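Side-chain contacts in BauA (Acinetobacter baumannii, PDB 6HCP), which probably carries the ferric siderophore preacinetobactin across the bacterial outer membrane, as a member of the TonB-dependent receptor family: residues G354-E357 and K362-W365; A168-F173 and E198-G203; M116-N119 and I124-F127. All blocks are in the same frame, centred on the assembly; numbering follows the deposited sequence.

Interaction 1. Residues G354-E357 and K362-W365; sequences GKFE and KHQW
F356 and H363 stack across an antiparallel beta hairpin of the outer-membrane barrel, formed by strands 331-358 and 361-381. The pair is hydrogen-bonded, H363 N to F356 O at 2.7 Å, and both side chains rise on the face that also carries W365. F356 CG stands between its backbone N and carbonyl carbon (chi1 62°), which brings the ring back over the neighbouring strand. There it meets the imidazole in an offset stack, planes 17° apart, with F356 CE1 lying 3.2 Å from H363 CG. H363 CB sits over the centre of the phenyl face as a CH-pi contact. D427 OD2, on the next strand, bonds H363 ND1, and T358 OG1, just past E357, bonds H363 NE2; together they fix how the ring is turned. W365 takes the same first torsion (chi1 61°), and its indole folds over G354, where the absence of a side chain leaves room. A detergent molecule touches W365, as suits an aromatic residue on a membrane barrel. On the other face, K355 and Q364 run side by side, CG to CG 3.7 Å. In the plane of the indole, at its edge, a water accepts from W365 NE1 at 2.9 Å and donates to K355 O.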
loop_
_atom_site.group_PDB
_atom_site.type_symbol
_atom_site.label_atom_id
_atom_site.label_comp_id
_atom_site.label_asym_id
_atom_site.label_seq_id
_atom_site.Cartn_x
_atom_site.Cartn_y
_atom_site.Cartn_z
ATOM N N GLY A 354 53.578 3.621 -21.756
ATOM C CA GLY A 354 54.922 3.272 -21.331
ATOM C C GLY A 354 55.278 3.855 -19.986
ATOM O O GLY A 354 54.518 4.634 -19.420
ATOM N N LYS A 355 56.515 3.567 -19.552
ATOM C CA LYS A 355 57.041 4.032 -18.287
ATOM C C LYS A 355 58.541 4.311 -18.422
ATOM O O LYS A 355 59.220 3.662 -19.225
ATOM C CB LYS A 355 56.845 2.970 -17.206
ATOM C CG LYS A 355 55.400 2.588 -16.928
ATOM C CD LYS A 355 55.260 1.490 -15.896
ATOM C CE LYS A 355 53.828 1.014 -15.788
ATOM N NZ LYS A 355 53.687 -0.062 -14.783
ATOM N N PHE A 356 59.010 5.290 -17.651
ATOM C CA PHE A 356 60.424 5.597 -17.507
ATOM C C PHE A 356 60.589 6.375 -16.208
ATOM O O PHE A 356 59.598 6.747 -15.571
ATOM C CB PHE A 356 60.961 6.365 -18.725
ATOM C CG PHE A 356 60.321 7.714 -18.961
ATOM C CD1 PHE A 356 60.821 8.856 -18.365
ATOM C CD2 PHE A 356 59.257 7.843 -19.843
ATOM C CE1 PHE A 356 60.206 10.083 -18.557
ATOM C CE2 PHE A 356 58.687 9.082 -20.095
ATOM C CZ PHE A 356 59.141 10.194 -19.427
ATOM N N GLU A 357 61.846 6.555 -15.778
ATOM C CA GLU A 357 62.157 7.245 -14.561
ATOM C C GLU A 357 63.199 8.326 -14.842
ATOM O O GLU A 357 64.054 8.153 -15.684
ATOM C CB GLU A 357 62.686 6.271 -13.498
ATOM C CG GLU A 357 61.812 5.046 -13.361
ATOM C CD GLU A 357 62.069 4.194 -12.131
ATOM O OE1 GLU A 357 63.006 4.508 -11.376
ATOM O OE2 GLU A 357 61.286 3.250 -11.911
ATOM N N LYS A 362 58.952 8.883 -11.204
ATOM C CA LYS A 362 58.473 7.867 -12.093
ATOM C C LYS A 362 57.456 8.488 -13.072
ATOM O O LYS A 362 56.610 9.278 -12.675
ATOM C CB LYS A 362 57.806 6.742 -11.298
ATOM C CG LYS A 362 58.747 5.925 -10.424
ATOM C CD LYS A 362 58.035 4.819 -9.669
ATOM C CE LYS A 362 58.958 4.071 -8.730
ATOM N NZ LYS A 362 58.237 3.587 -7.528
ATOM N N HIS A 363 57.530 8.056 -14.325
ATOM C CA HIS A 363 56.681 8.540 -15.412
ATOM C C HIS A 363 55.868 7.377 -15.967
ATOM O O HIS A 363 56.409 6.303 -16.277
ATOM C CB HIS A 363 57.519 9.198 -16.520
ATOM C CG HIS A 363 58.238 10.437 -16.106
ATOM N ND1 HIS A 363 57.903 11.673 -16.624
ATOM C CD2 HIS A 363 59.325 10.633 -15.313
ATOM C CE1 HIS A 363 58.728 12.586 -16.140
ATOM N NE2 HIS A 363 59.556 11.985 -15.256
ATOM N N GLN A 364 54.556 7.608 -16.104
ATOM C CA GLN A 364 53.661 6.697 -16.806
ATOM C C GLN A 364 52.879 7.525 -17.825
ATOM O O GLN A 364 52.224 8.488 -17.428
ATOM C CB GLN A 364 52.652 6.092 -15.827
ATOM C CG GLN A 364 52.459 4.593 -15.911
ATOM C CD GLN A 364 51.712 4.152 -14.672
ATOM O OE1 GLN A 364 52.314 3.798 -13.662
ATOM N NE2 GLN A 364 50.428 4.465 -14.641
ATOM N N TRP A 365 53.041 7.209 -19.108
ATOM C CA TRP A 365 52.529 8.052 -20.167
ATOM C C TRP A 365 51.652 7.218 -21.091
ATOM O O TRP A 365 51.775 5.993 -21.163
ATOM C CB TRP A 365 53.667 8.744 -20.941
ATOM C CG TRP A 365 54.592 7.763 -21.600
ATOM C CD1 TRP A 365 55.727 7.236 -21.055
ATOM C CD2 TRP A 365 54.452 7.164 -22.896
ATOM N NE1 TRP A 365 56.286 6.337 -21.919
ATOM C CE2 TRP A 365 55.525 6.262 -23.053
ATOM C CE3 TRP A 365 53.526 7.287 -23.938
ATOM C CZ2 TRP A 365 55.713 5.513 -24.212
ATOM C CZ3 TRP A 365 53.693 6.519 -25.071
ATOM C CH2 TRP A 365 54.764 5.634 -25.202
HETATM O O HOH W 1 58.876 4.942 -21.822
#

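Interaction 2. Residues A168-F173 and E198-G203; sequences AADEPF and ENKEFG
The link that leads from strand 159-165 into strand 173-181, the first strand of the barrel, meets the turn between strands 184-196 and 202-212 here, chiefly through one lysine. K200 reaches across with its chain extended beyond CG, so that NZ arrives at the backbone of D170 and the carboxylate of E171. K200 NZ donates to D170 O at 3.1 Å, approaching from above the carbonyl plane, 68° out of it. The same ammonium forms a salt bridge, K200 NZ to E171 OE2 at 3.3 Å. E171 starts out away from the turn, but a bend at chi2 (-36°) brings its carboxylate back to the lysine. A long, flexible lysine suits this place because the two backbones stay well apart, 7.1 Å between D170 CA and K200 CA. At the other end of the contact the fit is close and apolar: A168 CB lies 3.9 Å from G203 CA, and two small residues let the chains approach. R195 joins both sides by bonding A168 O and K200 O. One ammonium therefore serves a carbonyl and a carboxylate at once, while D170 OD1, 5.2 Å from K200 NZ, probably adds only a diffuse electrostatic attraction.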
loop_
_atom_site.group_PDB
_atom_site.type_symbol
_atom_site.label_atom_id
_atom_site.label_comp_id
_atom_site.label_asym_id
_atom_site.label_seq_id
_atom_site.Cartn_x
_atom_site.Cartn_y
_atom_site.Cartn_z
ATOM N N ALA A 168 34.497 -14.606 -19.218
ATOM C CA ALA A 168 34.386 -15.881 -18.504
ATOM C C ALA A 168 35.365 -15.930 -17.337
ATOM O O ALA A 168 36.565 -15.738 -17.507
ATOM C CB ALA A 168 34.611 -17.032 -19.448
ATOM N N ALA A 169 34.832 -16.210 -16.146
ATOM C CA ALA A 169 35.646 -16.583 -14.991
ATOM C C ALA A 169 36.255 -17.985 -15.209
ATOM O O ALA A 169 35.840 -18.739 -16.096
ATOM C CB ALA A 169 34.802 -16.536 -13.736
ATOM N N ASP A 170 37.205 -18.339 -14.345
ATOM C CA ASP A 170 37.985 -19.588 -14.458
ATOM C C ASP A 170 37.069 -20.813 -14.327
ATOM O O ASP A 170 37.095 -21.697 -15.190
ATOM C CB ASP A 170 39.111 -19.613 -13.426
ATOM C CG ASP A 170 40.308 -18.768 -13.833
ATOM O OD1 ASP A 170 40.553 -18.642 -15.059
ATOM O OD2 ASP A 170 40.958 -18.206 -12.932
ATOM N N GLU A 171 36.154 -20.758 -13.355
ATOM C CA GLU A 171 35.228 -21.857 -13.072
ATOM C C GLU A 171 33.994 -21.739 -13.956
ATOM O O GLU A 171 33.398 -20.669 -14.070
ATOM C CB GLU A 171 34.846 -21.854 -11.590
ATOM C CG GLU A 171 35.922 -22.460 -10.705
ATOM C CD GLU A 171 36.644 -23.639 -11.339
ATOM O OE1 GLU A 171 35.996 -24.689 -11.516
ATOM O OE2 GLU A 171 37.814 -23.473 -11.755
ATOM N N PRO A 172 33.535 -22.856 -14.559
ATOM C CA PRO A 172 32.354 -22.836 -15.415
ATOM C C PRO A 172 31.140 -22.302 -14.636
ATOM O O PRO A 172 31.055 -22.473 -13.430
ATOM C CB PRO A 172 32.168 -24.303 -15.834
ATOM C CG PRO A 172 33.542 -24.923 -15.639
ATOM C CD PRO A 172 34.128 -24.197 -14.446
ATOM N N PHE A 173 30.254 -21.598 -15.338
ATOM C CA PHE A 173 29.215 -20.807 -14.711
ATOM C C PHE A 173 27.955 -20.867 -15.559
ATOM O O PHE A 173 28.025 -20.759 -16.783
ATOM C CB PHE A 173 29.670 -19.353 -14.576
ATOM C CG PHE A 173 28.620 -18.436 -14.005
ATOM C CD1 PHE A 173 28.352 -18.441 -12.647
ATOM C CD2 PHE A 173 27.991 -17.497 -14.805
ATOM C CE1 PHE A 173 27.462 -17.532 -12.097
ATOM C CE2 PHE A 173 27.090 -16.596 -14.257
ATOM C CZ PHE A 173 26.814 -16.627 -12.910
ATOM N N GLU A 198 44.428 -25.473 -22.543
ATOM C CA GLU A 198 45.131 -26.173 -21.480
ATOM C C GLU A 198 45.397 -25.223 -20.312
ATOM O O GLU A 198 45.494 -25.660 -19.170
ATOM C CB GLU A 198 46.434 -26.778 -22.007
ATOM C CG GLU A 198 46.205 -27.938 -22.956
ATOM C CD GLU A 198 47.283 -29.007 -22.924
ATOM O OE1 GLU A 198 47.878 -29.214 -21.849
ATOM O OE2 GLU A 198 47.526 -29.626 -23.978
ATOM N N ASN A 199 45.556 -23.926 -20.600
ATOM C CA ASN A 199 45.821 -22.939 -19.539
ATOM C C ASN A 199 44.627 -21.981 -19.387
ATOM O O ASN A 199 44.748 -20.950 -18.739
ATOM C CB ASN A 199 47.124 -22.174 -19.785
ATOM C CG ASN A 199 48.325 -23.094 -19.852
ATOM O OD1 ASN A 199 48.936 -23.387 -18.829
ATOM N ND2 ASN A 199 48.554 -23.689 -21.012
ATOM N N LYS A 200 43.461 -22.385 -19.902
ATOM C CA LYS A 200 42.223 -21.582 -19.827
ATOM C C LYS A 200 42.475 -20.188 -20.418
ATOM O O LYS A 200 42.031 -19.174 -19.882
ATOM C CB LYS A 200 41.747 -21.504 -18.375
ATOM C CG LYS A 200 41.141 -22.798 -17.848
ATOM C CD LYS A 200 40.723 -22.720 -16.404
ATOM C CE LYS A 200 39.875 -23.906 -15.997
ATOM N NZ LYS A 200 39.347 -23.733 -14.628
ATOM N N GLU A 201 43.158 -20.166 -21.564
ATOM C CA GLU A 201 43.628 -18.938 -22.162
ATOM C C GLU A 201 42.499 -18.316 -23.000
ATOM O O GLU A 201 42.601 -17.148 -23.387
ATOM C CB GLU A 201 44.906 -19.192 -22.974
ATOM C CG GLU A 201 44.723 -20.155 -24.138
ATOM C CD GLU A 201 45.102 -21.607 -23.848
ATOM O OE1 GLU A 201 45.184 -21.977 -22.658
ATOM O OE2 GLU A 201 45.295 -22.369 -24.817
ATOM N N PHE A 202 41.466 -19.111 -23.323
ATOM C CA PHE A 202 40.292 -18.634 -24.046
ATOM C C PHE A 202 39.067 -18.609 -23.126
ATOM O O PHE A 202 38.847 -19.534 -22.346
ATOM C CB PHE A 202 39.957 -19.508 -25.254
ATOM C CG PHE A 202 41.064 -19.644 -26.262
ATOM C CD1 PHE A 202 41.255 -18.679 -27.235
ATOM C CD2 PHE A 202 41.872 -20.773 -26.277
ATOM C CE1 PHE A 202 42.272 -18.813 -28.168
ATOM C CE2 PHE A 202 42.882 -20.910 -27.216
ATOM C CZ PHE A 202 43.098 -19.915 -28.140
ATOM N N GLY A 203 38.225 -17.588 -23.300
ATOM C CA GLY A 203 36.985 -17.452 -22.527
ATOM C C GLY A 203 35.805 -17.127 -23.418
ATOM O O GLY A 203 35.931 -16.385 -24.402
#

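Interaction 3. Residues M116-N119 and I124-F127; sequences MSMN and ITPF. With EDO (1,2-ethanediol), chain P.
T125 packs between M116 and M118, and around it the contact is tight and buried. The threonine hydroxyl lies between its backbone N and carbonyl carbon (chi1 47°), which turns OG1 toward M116 and leaves the methyl for M118. T125 CG2 rests 3.9 Å from M118 CE, the two side chains sliding past each other in opposite directions. M118 swings out with CG opposite its backbone N (chi1 -177°), and M118 SD meets I124 CG2 at 3.9 Å, the two side chains crossing at about a right angle. Pliable methionines suit such a place, since their unbranched chains can follow the surface of a beta-branched neighbour. M116 bends at chi3 to bring its CE to 3.9 Å from T125 CB. Elsewhere the contact is looser and filled in by a single water, which donates to M116 O at 2.8 Å and accepts from I124 N at 2.9 Å and T125 OG1 at 3.2 Å. On the solvent side, N119 is partly exposed, and its O accepts from O2 of an ethanediol probably left by crystallisation. I124 O bonds Y245 of the barrel wall. The arrangement is part of the plug domain, which sits inside the barrel in TonB-dependent receptors.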
loop_
_atom_site.group_PDB
_atom_site.type_symbol
_atom_site.label_atom_id
_atom_site.label_comp_id
_atom_site.label_asym_id
_atom_site.label_seq_id
_atom_site.Cartn_x
_atom_site.Cartn_y
_atom_site.Cartn_z
ATOM N N MET A 116 27.895 7.170 -23.828
ATOM C CA MET A 116 28.482 6.143 -22.963
ATOM C C MET A 116 29.588 5.411 -23.726
ATOM O O MET A 116 29.482 5.233 -24.939
ATOM C CB MET A 116 27.430 5.118 -22.528
ATOM C CG MET A 116 26.264 5.753 -21.799
ATOM S SD MET A 116 25.235 4.413 -21.104
ATOM C CE MET A 116 24.629 3.631 -22.586
ATOM N N SER A 117 30.587 4.925 -22.991
ATOM C CA SER A 117 31.602 4.089 -23.573
ATOM C C SER A 117 31.401 2.631 -23.155
ATOM O O SER A 117 30.757 2.348 -22.136
ATOM C CB SER A 117 32.976 4.593 -23.243
ATOM O OG SER A 117 33.183 4.732 -21.846
ATOM N N MET A 118 31.901 1.717 -24.001
ATOM C CA MET A 118 31.940 0.290 -23.712
ATOM C C MET A 118 33.398 -0.175 -23.715
ATOM O O MET A 118 34.081 0.016 -24.705
ATOM C CB MET A 118 31.144 -0.534 -24.719
ATOM C CG MET A 118 31.125 -2.033 -24.352
ATOM S SD MET A 118 30.228 -3.036 -25.552
ATOM C CE MET A 118 28.575 -2.388 -25.382
ATOM N N ASN A 119 33.903 -0.577 -22.543
ATOM C CA ASN A 119 35.305 -0.923 -22.377
ATOM C C ASN A 119 36.181 0.218 -22.921
ATOM O O ASN A 119 37.215 -0.024 -23.574
ATOM C CB ASN A 119 35.615 -2.241 -23.089
ATOM C CG ASN A 119 34.801 -3.403 -22.551
ATOM O OD1 ASN A 119 34.650 -3.542 -21.338
ATOM N ND2 ASN A 119 34.305 -4.248 -23.437
ATOM N N ILE A 124 29.453 2.507 -29.415
ATOM C CA ILE A 124 29.136 1.062 -29.464
ATOM C C ILE A 124 27.806 0.742 -28.751
ATOM O O ILE A 124 27.083 -0.198 -29.136
ATOM C CB ILE A 124 30.277 0.234 -28.850
ATOM C CG1 ILE A 124 31.641 0.640 -29.412
ATOM C CG2 ILE A 124 30.010 -1.251 -29.008
ATOM C CD1 ILE A 124 31.700 0.540 -30.921
ATOM N N THR A 125 27.576 1.415 -27.626
ATOM C CA THR A 125 26.451 1.148 -26.712
ATOM C C THR A 125 25.115 1.487 -27.357
ATOM O O THR A 125 25.023 2.283 -28.296
ATOM C CB THR A 125 26.640 1.930 -25.401
ATOM O OG1 THR A 125 26.992 3.274 -25.723
ATOM C CG2 THR A 125 27.698 1.334 -24.503
ATOM N N PRO A 126 23.996 0.944 -26.828
ATOM C CA PRO A 126 22.672 1.302 -27.332
ATOM C C PRO A 126 22.425 2.814 -27.280
ATOM O O PRO A 126 22.911 3.481 -26.381
ATOM C CB PRO A 126 21.734 0.513 -26.407
ATOM C CG PRO A 126 22.559 -0.683 -26.016
ATOM C CD PRO A 126 23.952 -0.126 -25.818
ATOM N N PHE A 127 21.690 3.322 -28.264
ATOM C CA PHE A 127 21.602 4.763 -28.510
ATOM C C PHE A 127 20.883 5.498 -27.364
ATOM O O PHE A 127 21.326 6.543 -26.946
ATOM C CB PHE A 127 20.867 5.005 -29.823
ATOM C CG PHE A 127 21.104 6.356 -30.446
ATOM C CD1 PHE A 127 22.279 6.627 -31.129
ATOM C CD2 PHE A 127 20.120 7.334 -30.427
ATOM C CE1 PHE A 127 22.443 7.835 -31.799
ATOM C CE2 PHE A 127 20.302 8.550 -31.063
ATOM C CZ PHE A 127 21.475 8.806 -31.742
HETATM C C1 EDO P . 39.983 2.273 -24.841
HETATM O O1 EDO P . 41.398 2.096 -24.958
HETATM C C2 EDO P . 39.286 1.704 -26.062
HETATM O O2 EDO P . 38.849 0.376 -25.763
HETATM O O HOH W 2 30.033 3.041 -26.638
#

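Overall arrangement
The three contacts sample the two parts of a TonB-dependent receptor. Interaction 3 lies deep in the plug, its centre about 10 Å from the centre of the chain, whereas, centre to centre, interaction 1 lies about 33 Å out on the barrel and interaction 2 about 31 Å out at its junction with the plug. Interaction 2 falls just where the chain passes from the plug's strand 159-165 into the barrel, and its nearest atoms come within about 11 Å of interaction 3. Interaction 1 is about 16 Å from interaction 3 and 22 Å from interaction 2 between nearest atoms. None touches another. Along the chain they follow in the order 3, 2, 1.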